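Local coordinates for holo-[acyl-carrier-protein] synthase (Thermotoga maritima, PDB 5XUM) that belongs to the 4'-phosphopantetheinyl transferase superfamily as an enzyme of the AcpS type, here assembled from three copies of the chain, at residues L79-D84 / L143-L148; N89-S94 / G163-G168; D113-G118 / G136-T141; V5-L10 / V102-L107. One frame throughout, in Å; residues are numbered along the deposited sequence.

Contact 1. Residues L79-D84 / L143-L148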
# COMPACT_ATOMS: atom_id res chain seq x y z
N LEU A 79 -6.74 13.34 -5.01
CA LEU A 79 -6.50 14.21 -3.86
C LEU A 79 -6.20 15.64 -4.28
O LEU A 79 -5.36 15.88 -5.16
CB LEU A 79 -5.36 13.66 -2.98
CG LEU A 79 -5.00 14.48 -1.74
CD1 LEU A 79 -5.97 14.18 -0.61
CD2 LEU A 79 -3.57 14.23 -1.28
N CYS A 80 -6.89 16.58 -3.64
CA CYS A 80 -6.61 18.01 -3.78
C CYS A 80 -6.42 18.61 -2.40
O CYS A 80 -7.32 18.57 -1.56
CB CYS A 80 -7.74 18.73 -4.54
SG CYS A 80 -7.48 20.51 -4.73
N VAL A 81 -5.23 19.15 -2.16
CA VAL A 81 -4.90 19.75 -0.86
C VAL A 81 -5.01 21.28 -0.91
O VAL A 81 -4.67 21.90 -1.92
CB VAL A 81 -3.50 19.30 -0.35
CG1 VAL A 81 -3.48 17.80 -0.10
CG2 VAL A 81 -2.39 19.71 -1.31
N HIS A 82 -5.50 21.86 0.17
CA HIS A 82 -5.60 23.32 0.31
C HIS A 82 -4.73 23.80 1.44
O HIS A 82 -4.78 24.96 1.84
CB HIS A 82 -7.05 23.74 0.53
CG HIS A 82 -7.94 23.46 -0.65
ND1 HIS A 82 -8.08 24.32 -1.68
CD2 HIS A 82 -8.76 22.37 -0.94
CE1 HIS A 82 -8.94 23.81 -2.58
NE2 HIS A 82 -9.35 22.61 -2.13
N LYS A 83 -3.91 22.88 1.95
CA LYS A 83 -3.01 23.14 3.06
C LYS A 83 -1.80 22.22 2.93
O LYS A 83 -1.84 21.24 2.18
CB LYS A 83 -3.75 22.89 4.38
CG LYS A 83 -3.20 23.64 5.58
CD LYS A 83 -4.09 23.51 6.81
CE LYS A 83 -5.18 24.56 6.84
NZ LYS A 83 -5.94 24.53 8.12
N ASP A 84 -0.72 22.54 3.64
CA ASP A 84 0.44 21.65 3.72
C ASP A 84 0.24 20.61 4.82
O ASP A 84 0.08 20.96 6.00
CB ASP A 84 1.73 22.44 3.95
CG ASP A 84 2.25 23.09 2.68
OD1 ASP A 84 1.93 22.61 1.57
OD2 ASP A 84 3.00 24.09 2.79
N LEU A 143 10.30 20.02 0.23
CA LEU A 143 9.43 21.14 0.58
C LEU A 143 7.97 20.80 0.27
O LEU A 143 7.67 20.30 -0.82
CB LEU A 143 9.84 22.42 -0.16
CG LEU A 143 11.16 23.09 0.24
CD1 LEU A 143 11.47 24.26 -0.70
CD2 LEU A 143 11.14 23.56 1.69
N PRO A 144 7.07 21.06 1.24
CA PRO A 144 5.63 20.88 1.03
C PRO A 144 5.12 21.80 -0.09
O PRO A 144 5.70 22.87 -0.30
CB PRO A 144 5.03 21.28 2.39
CG PRO A 144 6.14 21.08 3.37
CD PRO A 144 7.38 21.48 2.62
N PRO A 145 4.05 21.39 -0.79
CA PRO A 145 3.61 22.05 -2.03
C PRO A 145 3.35 23.56 -1.93
O PRO A 145 3.74 24.30 -2.84
CB PRO A 145 2.33 21.30 -2.42
CG PRO A 145 1.93 20.53 -1.21
CD PRO A 145 3.20 20.22 -0.48
N PHE A 146 2.70 24.01 -0.86
CA PHE A 146 2.40 25.43 -0.70
C PHE A 146 3.62 26.25 -0.32
O PHE A 146 3.76 27.40 -0.74
CB PHE A 146 1.26 25.65 0.30
CG PHE A 146 -0.09 25.30 -0.24
CD1 PHE A 146 -0.83 26.23 -0.96
CD2 PHE A 146 -0.63 24.03 -0.03
CE1 PHE A 146 -2.08 25.91 -1.47
CE2 PHE A 146 -1.88 23.71 -0.54
CZ PHE A 146 -2.61 24.64 -1.25
N THR A 147 4.51 25.66 0.47
CA THR A 147 5.80 26.27 0.80
C THR A 147 6.62 26.45 -0.47
O THR A 147 7.18 27.52 -0.71
CB THR A 147 6.58 25.43 1.83
OG1 THR A 147 5.77 25.23 3.00
CG2 THR A 147 7.88 26.12 2.25
N LEU A 148 6.68 25.40 -1.29
CA LEU A 148 7.39 25.44 -2.57
C LEU A 148 6.76 26.45 -3.53
O LEU A 148 7.47 27.23 -4.17
CB LEU A 148 7.44 24.05 -3.21
CG LEU A 148 8.14 23.89 -4.57
CD1 LEU A 148 9.63 24.20 -4.47
CD2 LEU A 148 7.92 22.50 -5.14
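Asp84, in the loop that follows strand 76-81, meets the first turn of helix 145-154 with its CA 5.9 Å from the CA of Pro144, the N-cap residue. Asp84 OD1 takes the backbone N-H of Phe146 on its syn lone pair, with Phe146 N 2.9 Å away and the bond fairly straight at 161°. Asp84 OD2 accepts a bond from the hydroxyl of Thr147, OG1 to OD2 3.0 Å, and a weak one from Thr147 N. This carboxylate, from a distant part of the sequence, thus accepts N-H groups of the helix's first turn. Aspartate suits this place: proline at the N-cap has no polar side chain to cap with, and the positive end of the helix dipole would probably favour a negative charge. Asp84 CG also rests on Pro144 CB at 3.3 Å.

With its CG anti to its own carbonyl carbon (chi1 -75°), Phe146 has its ring against residues 81-84. One ring edge receives Asp84 OD1 at CD2 and Val81 O at CZ, the latter pair 3.5 Å apart. The side chains of Val81 and Phe146 slide past each other in opposite directions, CG2 to CE2 4.1 Å. Ile167 of strand 166-167 packs on both Pro145 and Phe146. His82 hydrogen-bonds Glu69, and Lys83 forms a salt bridge with Asp67.

Contact 2. Residues N89-S94 / G163-G168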
# COMPACT_ATOMS: atom_id res chain seq x y z
N ASN A 89 4.53 13.32 -2.15
CA ASN A 89 4.15 13.87 -3.45
C ASN A 89 3.18 12.98 -4.22
O ASN A 89 2.69 13.35 -5.29
CB ASN A 89 5.36 14.28 -4.29
CG ASN A 89 6.35 13.15 -4.52
OD1 ASN A 89 6.29 12.10 -3.88
ND2 ASN A 89 7.29 13.38 -5.43
N TYR A 90 2.89 11.80 -3.66
CA TYR A 90 1.91 10.90 -4.25
C TYR A 90 0.88 10.45 -3.23
O TYR A 90 1.22 10.06 -2.11
CB TYR A 90 2.60 9.70 -4.92
CG TYR A 90 3.09 10.01 -6.31
CD1 TYR A 90 2.34 9.67 -7.43
CD2 TYR A 90 4.30 10.68 -6.51
CE1 TYR A 90 2.78 9.96 -8.71
CE2 TYR A 90 4.75 10.98 -7.79
CZ TYR A 90 3.98 10.62 -8.88
OH TYR A 90 4.43 10.92 -10.14
N ALA A 91 -0.38 10.54 -3.62
CA ALA A 91 -1.48 9.99 -2.85
C ALA A 91 -2.21 8.99 -3.73
O ALA A 91 -2.84 9.37 -4.72
CB ALA A 91 -2.42 11.09 -2.38
N HIS A 92 -2.07 7.72 -3.39
CA HIS A 92 -2.75 6.66 -4.11
C HIS A 92 -4.00 6.34 -3.36
O HIS A 92 -3.95 5.89 -2.20
CB HIS A 92 -1.84 5.45 -4.25
CG HIS A 92 -0.53 5.76 -4.94
ND1 HIS A 92 -0.43 5.90 -6.28
CD2 HIS A 92 0.75 5.96 -4.43
CE1 HIS A 92 0.84 6.18 -6.61
NE2 HIS A 92 1.57 6.21 -5.47
N VAL A 93 -5.14 6.60 -3.99
CA VAL A 93 -6.43 6.49 -3.31
C VAL A 93 -7.40 5.57 -4.06
O VAL A 93 -7.33 5.43 -5.28
CB VAL A 93 -7.08 7.88 -3.04
CG1 VAL A 93 -6.09 8.81 -2.32
CG2 VAL A 93 -7.58 8.53 -4.31
N SER A 94 -8.27 4.92 -3.30
CA SER A 94 -9.33 4.10 -3.88
C SER A 94 -10.56 4.12 -2.97
O SER A 94 -10.44 4.25 -1.75
CB SER A 94 -8.85 2.66 -4.09
OG SER A 94 -9.79 1.93 -4.88
N GLY A 163 3.96 15.74 -8.11
CA GLY A 163 3.58 14.32 -8.13
C GLY A 163 2.23 14.12 -8.79
O GLY A 163 2.02 14.56 -9.91
N ASN A 164 1.30 13.47 -8.08
CA ASN A 164 -0.08 13.33 -8.56
C ASN A 164 -1.09 14.10 -7.68
O ASN A 164 -2.30 13.90 -7.78
CB ASN A 164 -0.48 11.85 -8.71
CG ASN A 164 -0.79 11.18 -7.37
OD1 ASN A 164 -0.47 11.70 -6.30
ND2 ASN A 164 -1.42 10.01 -7.43
N ILE A 165 -0.56 14.99 -6.84
CA ILE A 165 -1.36 15.82 -5.94
C ILE A 165 -1.86 17.06 -6.68
O ILE A 165 -1.10 17.68 -7.42
CB ILE A 165 -0.54 16.30 -4.72
CG1 ILE A 165 0.35 15.17 -4.15
CG2 ILE A 165 -1.44 16.88 -3.64
CD1 ILE A 165 -0.40 14.02 -3.51
N LEU A 166 -3.13 17.41 -6.46
CA LEU A 166 -3.65 18.69 -6.94
C LEU A 166 -3.55 19.74 -5.84
O LEU A 166 -3.82 19.45 -4.67
CB LEU A 166 -5.11 18.56 -7.41
CG LEU A 166 -5.43 17.58 -8.55
CD1 LEU A 166 -6.94 17.48 -8.74
CD2 LEU A 166 -4.75 17.97 -9.86
N ILE A 167 -3.15 20.95 -6.21
CA ILE A 167 -2.91 22.03 -5.25
C ILE A 167 -3.90 23.17 -5.45
O ILE A 167 -3.98 23.76 -6.53
CB ILE A 167 -1.46 22.55 -5.35
CG1 ILE A 167 -0.48 21.42 -5.03
CG2 ILE A 167 -1.23 23.72 -4.41
CD1 ILE A 167 0.78 21.48 -5.87
N GLY A 168 -4.66 23.48 -4.40
CA GLY A 168 -5.62 24.58 -4.42
C GLY A 168 -6.84 24.29 -5.26
O GLY A 168 -7.40 25.18 -5.89
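The Asn164 carboxamide hydrogen-bonds the backbone of Ala91 in a buried contact near the centre of the chain, where the start of strand 90-97 meets the turn after strand 158-162. The carboxamide suits this place because it offers both a donor and an acceptor to one peptide strand. Asn164 OD1 receives Ala91 N at 2.9 Å, in the carbonyl plane and on a lone pair, and Asn164 ND2 gives to Ala91 O at 3.1 Å, from above that carbonyl's plane. With chi1 at 77°, CG sits between Asn164's own N and carbonyl carbon and comes 3.5 Å from Tyr90 CD1. Asn164 N, itself bonded to Asn89 O, lies over the centre of the Tyr90 ring, 3.8 Å above its plane. Gly163 has positive phi, and a CB there would collide with Asn89 O, which its CA approaches to 3.1 Å. Ile165 CD1 meets Ala91 CB at 3.7 Å.

Asn89 and Tyr90 together face Glu108 in a classic beta bulge. Around it, Leu79 of strand 76-81 packs on both Ala91 and Ile165, Leu107 of strand 100-108 touches Ala91, and Tyr162 and Arg161 of strand 158-162 lie against Asn89 and Tyr90.

Contact 3. Residues D113-G118 / G136-T141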
# COMPACT_ATOMS: atom_id res chain seq x y z
N ASP A 113 9.83 13.80 -9.46
CA ASP A 113 8.42 13.90 -9.88
C ASP A 113 7.75 15.21 -9.45
O ASP A 113 6.53 15.27 -9.27
CB ASP A 113 7.61 12.68 -9.42
CG ASP A 113 7.45 11.63 -10.51
OD1 ASP A 113 7.11 12.00 -11.66
OD2 ASP A 113 7.65 10.44 -10.22
N ILE A 114 8.56 16.25 -9.30
CA ILE A 114 8.08 17.60 -9.04
C ILE A 114 8.55 18.47 -10.20
O ILE A 114 9.75 18.63 -10.41
CB ILE A 114 8.59 18.12 -7.68
CG1 ILE A 114 7.99 17.29 -6.54
CG2 ILE A 114 8.24 19.60 -7.50
CD1 ILE A 114 8.88 17.17 -5.32
N ILE A 115 7.60 19.01 -10.96
CA ILE A 115 7.91 19.76 -12.18
C ILE A 115 7.77 21.26 -11.94
O ILE A 115 6.73 21.73 -11.47
CB ILE A 115 7.04 19.32 -13.38
CG1 ILE A 115 6.95 17.79 -13.49
CG2 ILE A 115 7.53 19.96 -14.68
CD1 ILE A 115 8.26 17.06 -13.72
N VAL A 116 8.84 22.00 -12.26
CA VAL A 116 8.91 23.44 -12.04
C VAL A 116 9.43 24.15 -13.30
O VAL A 116 10.41 23.71 -13.90
CB VAL A 116 9.83 23.79 -10.84
CG1 VAL A 116 10.01 25.29 -10.71
CG2 VAL A 116 9.28 23.21 -9.55
N GLU A 117 8.76 25.23 -13.69
CA GLU A 117 9.20 26.05 -14.82
C GLU A 117 9.87 27.33 -14.33
O GLU A 117 9.31 28.06 -13.50
CB GLU A 117 8.02 26.37 -15.74
CG GLU A 117 8.38 27.13 -17.02
CD GLU A 117 9.08 26.27 -18.05
OE1 GLU A 117 8.46 25.98 -19.10
OE2 GLU A 117 10.25 25.89 -17.84
N GLY A 118 11.07 27.59 -14.84
CA GLY A 118 11.83 28.80 -14.48
C GLY A 118 13.28 28.79 -14.93
O GLY A 118 13.69 27.93 -15.72
N GLY A 136 8.59 21.25 -18.00
CA GLY A 136 9.56 22.05 -17.24
C GLY A 136 10.72 21.25 -16.69
O GLY A 136 11.09 20.21 -17.24
N TRP A 137 11.31 21.75 -15.60
CA TRP A 137 12.41 21.08 -14.92
C TRP A 137 11.91 20.15 -13.85
O TRP A 137 11.03 20.52 -13.06
CB TRP A 137 13.35 22.11 -14.30
CG TRP A 137 14.04 23.00 -15.31
CD1 TRP A 137 13.66 24.29 -15.69
CD2 TRP A 137 15.24 22.71 -16.09
NE1 TRP A 137 14.53 24.79 -16.63
CE2 TRP A 137 15.50 23.89 -16.92
CE3 TRP A 137 16.10 21.62 -16.19
CZ2 TRP A 137 16.57 23.96 -17.79
CZ3 TRP A 137 17.19 21.70 -17.08
CH2 TRP A 137 17.41 22.84 -17.86
N GLU A 138 12.45 18.94 -13.82
CA GLU A 138 12.16 17.99 -12.75
C GLU A 138 13.17 18.17 -11.63
O GLU A 138 14.38 18.08 -11.85
CB GLU A 138 12.17 16.54 -13.26
CG GLU A 138 11.65 15.53 -12.24
CD GLU A 138 11.82 14.08 -12.66
OE1 GLU A 138 11.56 13.19 -11.82
OE2 GLU A 138 12.22 13.82 -13.81
N ILE A 139 12.68 18.44 -10.43
CA ILE A 139 13.53 18.65 -9.26
C ILE A 139 13.21 17.66 -8.14
O ILE A 139 12.11 17.10 -8.09
CB ILE A 139 13.43 20.10 -8.71
CG1 ILE A 139 12.00 20.42 -8.25
CG2 ILE A 139 13.92 21.11 -9.75
CD1 ILE A 139 11.89 21.60 -7.31
N GLU A 140 14.19 17.43 -7.27
CA GLU A 140 13.95 16.74 -6.02
C GLU A 140 13.92 17.76 -4.89
O GLU A 140 14.86 18.55 -4.73
CB GLU A 140 15.01 15.65 -5.77
CG GLU A 140 15.07 15.11 -4.33
CD GLU A 140 13.77 14.51 -3.82
OE1 GLU A 140 12.84 14.26 -4.61
OE2 GLU A 140 13.67 14.27 -2.60
N THR A 141 12.84 17.75 -4.12
CA THR A 141 12.72 18.60 -2.94
C THR A 141 11.80 17.95 -1.89
O THR A 141 10.88 17.20 -2.24
CB THR A 141 12.24 20.03 -3.28
OG1 THR A 141 12.11 20.79 -2.07
CG2 THR A 141 10.89 20.02 -4.00
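Ile115 pairs with Glu138, and Val116 with Trp137, as strands 114-117 and 137-140 run antiparallel but strongly twisted, their directions 127° apart and their axes 4.6 Å at closest approach. Val116 and Trp137 form a hydrogen-bonded pair, Val116 N to Trp137 O 2.8 Å and Trp137 N to Val116 O 2.7 Å; Ile139 N also bonds Ile114 O, and Ile115 with Glu138 is a non-hydrogen-bonded pair. Gly136 fits before the second strand because a CB there would clash with Val116 O.

The face bearing Ile114, Val116, Trp137 and Ile139 is largely apolar. With chi1 at 61°, Ile139 CG1 lies between its backbone N and carbonyl carbon, close to Ile114 CG2, and CD1 meets Val116 CG2 at 3.8 Å. The side chains of Ile114 and Thr141 cross at about a right angle, CD1 3.7 Å from CG2. Branched aliphatics suit this flank, where Leu123 of helix 120-126 packs on Val116 and Trp137. The Trp137 ring presents an edge to Val116 O and makes a cation-pi contact with Arg132.

On the other face Ile115 CD1 lies 4.0 Å from Glu138 CB. The extended Glu138 chain carries OE1 to Asp113 N, 3.0 Å away at 164°. This carboxylate therefore extends the strand pairing by one side-chain bond, while its OE1 stands 4.6 Å from Asp113 OD1, a nearness probably eased by Arg161 and Arg110 through long, weak ion pairs with Asp113.

Contact 4. Residues V5-L10 / V102-L107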
# COMPACT_ATOMS: atom_id res chain seq x y z
N VAL A 5 -0.40 4.93 5.61
CA VAL A 5 -1.59 4.31 5.01
C VAL A 5 -2.82 4.56 5.88
O VAL A 5 -2.71 4.73 7.09
CB VAL A 5 -1.42 2.79 4.74
CG1 VAL A 5 -0.23 2.52 3.82
CG2 VAL A 5 -1.29 2.00 6.05
N GLY A 6 -3.99 4.59 5.24
CA GLY A 6 -5.24 4.82 5.95
C GLY A 6 -6.35 4.00 5.34
O GLY A 6 -6.44 3.87 4.11
N ILE A 7 -7.20 3.45 6.20
CA ILE A 7 -8.38 2.70 5.78
C ILE A 7 -9.57 3.25 6.58
O ILE A 7 -9.42 3.63 7.74
CB ILE A 7 -8.19 1.17 5.98
CG1 ILE A 7 -9.24 0.36 5.20
CG2 ILE A 7 -8.26 0.78 7.46
CD1 ILE A 7 -8.85 0.04 3.77
N ASP A 8 -10.74 3.32 5.95
CA ASP A 8 -11.96 3.71 6.66
C ASP A 8 -13.18 2.96 6.15
O ASP A 8 -13.35 2.80 4.94
CB ASP A 8 -12.21 5.22 6.58
CG ASP A 8 -13.17 5.71 7.66
OD1 ASP A 8 -14.21 6.32 7.33
OD2 ASP A 8 -12.89 5.48 8.86
N VAL A 9 -14.01 2.50 7.08
CA VAL A 9 -15.26 1.81 6.75
C VAL A 9 -16.44 2.54 7.40
O VAL A 9 -16.38 2.91 8.57
CB VAL A 9 -15.21 0.31 7.14
CG1 VAL A 9 -15.06 0.11 8.64
CG2 VAL A 9 -16.43 -0.45 6.60
N LEU A 10 -17.51 2.76 6.63
CA LEU A 10 -18.73 3.34 7.19
C LEU A 10 -19.99 2.85 6.47
O LEU A 10 -19.98 2.64 5.26
CB LEU A 10 -18.67 4.88 7.22
CG LEU A 10 -18.27 5.69 5.99
CD1 LEU A 10 -19.45 5.83 5.03
CD2 LEU A 10 -17.79 7.07 6.40
N VAL A 102 -15.89 1.67 1.73
CA VAL A 102 -14.51 1.44 2.18
C VAL A 102 -13.55 2.31 1.36
O VAL A 102 -13.54 2.24 0.12
CB VAL A 102 -14.09 -0.05 2.12
CG1 VAL A 102 -12.65 -0.24 2.59
CG2 VAL A 102 -15.02 -0.91 2.97
N ALA A 103 -12.76 3.12 2.06
CA ALA A 103 -11.80 4.00 1.41
C ALA A 103 -10.37 3.65 1.81
O ALA A 103 -10.10 3.30 2.96
CB ALA A 103 -12.09 5.45 1.74
N LEU A 104 -9.47 3.76 0.84
CA LEU A 104 -8.05 3.46 1.02
C LEU A 104 -7.21 4.65 0.57
O LEU A 104 -7.41 5.18 -0.51
CB LEU A 104 -7.68 2.21 0.20
CG LEU A 104 -6.20 1.86 0.02
CD1 LEU A 104 -5.62 1.31 1.32
CD2 LEU A 104 -6.03 0.85 -1.10
N VAL A 105 -6.27 5.06 1.42
CA VAL A 105 -5.31 6.11 1.07
C VAL A 105 -3.90 5.62 1.39
O VAL A 105 -3.62 5.19 2.51
CB VAL A 105 -5.60 7.45 1.80
CG1 VAL A 105 -4.49 8.48 1.54
CG2 VAL A 105 -6.94 8.02 1.37
N VAL A 106 -3.02 5.65 0.39
CA VAL A 106 -1.61 5.33 0.58
C VAL A 106 -0.77 6.54 0.16
O VAL A 106 -0.82 6.97 -1.00
CB VAL A 106 -1.17 4.07 -0.21
CG1 VAL A 106 0.33 3.83 -0.06
CG2 VAL A 106 -1.95 2.83 0.26
N LEU A 107 -0.03 7.09 1.11
CA LEU A 107 0.81 8.26 0.85
C LEU A 107 2.24 7.83 0.58
O LEU A 107 2.81 7.01 1.31
CB LEU A 107 0.73 9.26 2.01
CG LEU A 107 -0.67 9.79 2.39
CD1 LEU A 107 -0.58 10.73 3.58
CD2 LEU A 107 -1.36 10.47 1.22
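Val102, Val5 and Ile7 have the most surface buried where strand 2-11 pairs with strand 100-108, and all three point to the same face of this nearly ideal antiparallel pair. Val102 uses both branches: CG2 meets Val9 CG2 at 3.9 Å, while CG1, anti to the backbone N (chi1 180°), touches Ile7 CD1 at 4.0 Å. Ile7 crosses Val102 obliquely, and its CD1 also settles 3.6 Å from Ala103 O. Val5 lies beside Val106, the two pointing the same way, with Val5 CG1 to Val106 CG2 4.0 Å. Beta-branched residues favour extended backbone and give such a face short, stiff side chains.

Between these pairs the backbone is bonded twice at Gly6 with Val105, where Gly6 N to Val105 O is 2.8 Å, and twice at Asp8 with Ala103. Helix 38-56 lies on the opposite face, where Asp8 OD2 is gripped by a salt bridge to Lys54 NZ and by hydrogen bonds with Ser96 OG of the third subunit and a bound glycerol. The face of Val5, Ile7, Val9, Val102, Leu104 and Val106 thus gives aliphatic packing between subunits, while serines of the third subunit add hydrogen bonds to the edge strand and to Asp8.

How the contacts relate
From the N terminus, strand 2-11 opens contact 4, which closes at 102-107. Before that closure, 79-84 and 89-94 have opened contacts 1 and 2, so contact 4 crosses both. Contact 3 then opens and closes within the spans of contacts 1 and 2. Contact 1 closes at 143-148 and contact 2 at 163-168, these two crossing each other. Contact 4 ties up the sheet at the trimer interface, and contact 3 the C-terminal sheet on the opposite side of the chain's centre, about 29 Å away between centres. Contact 2 bridges these ends through His92 with Val106 and Gly163 with Asp113, while contact 1 meets contact 2 through Val81 and Leu166 and contact 3 through Leu148 and Ile114.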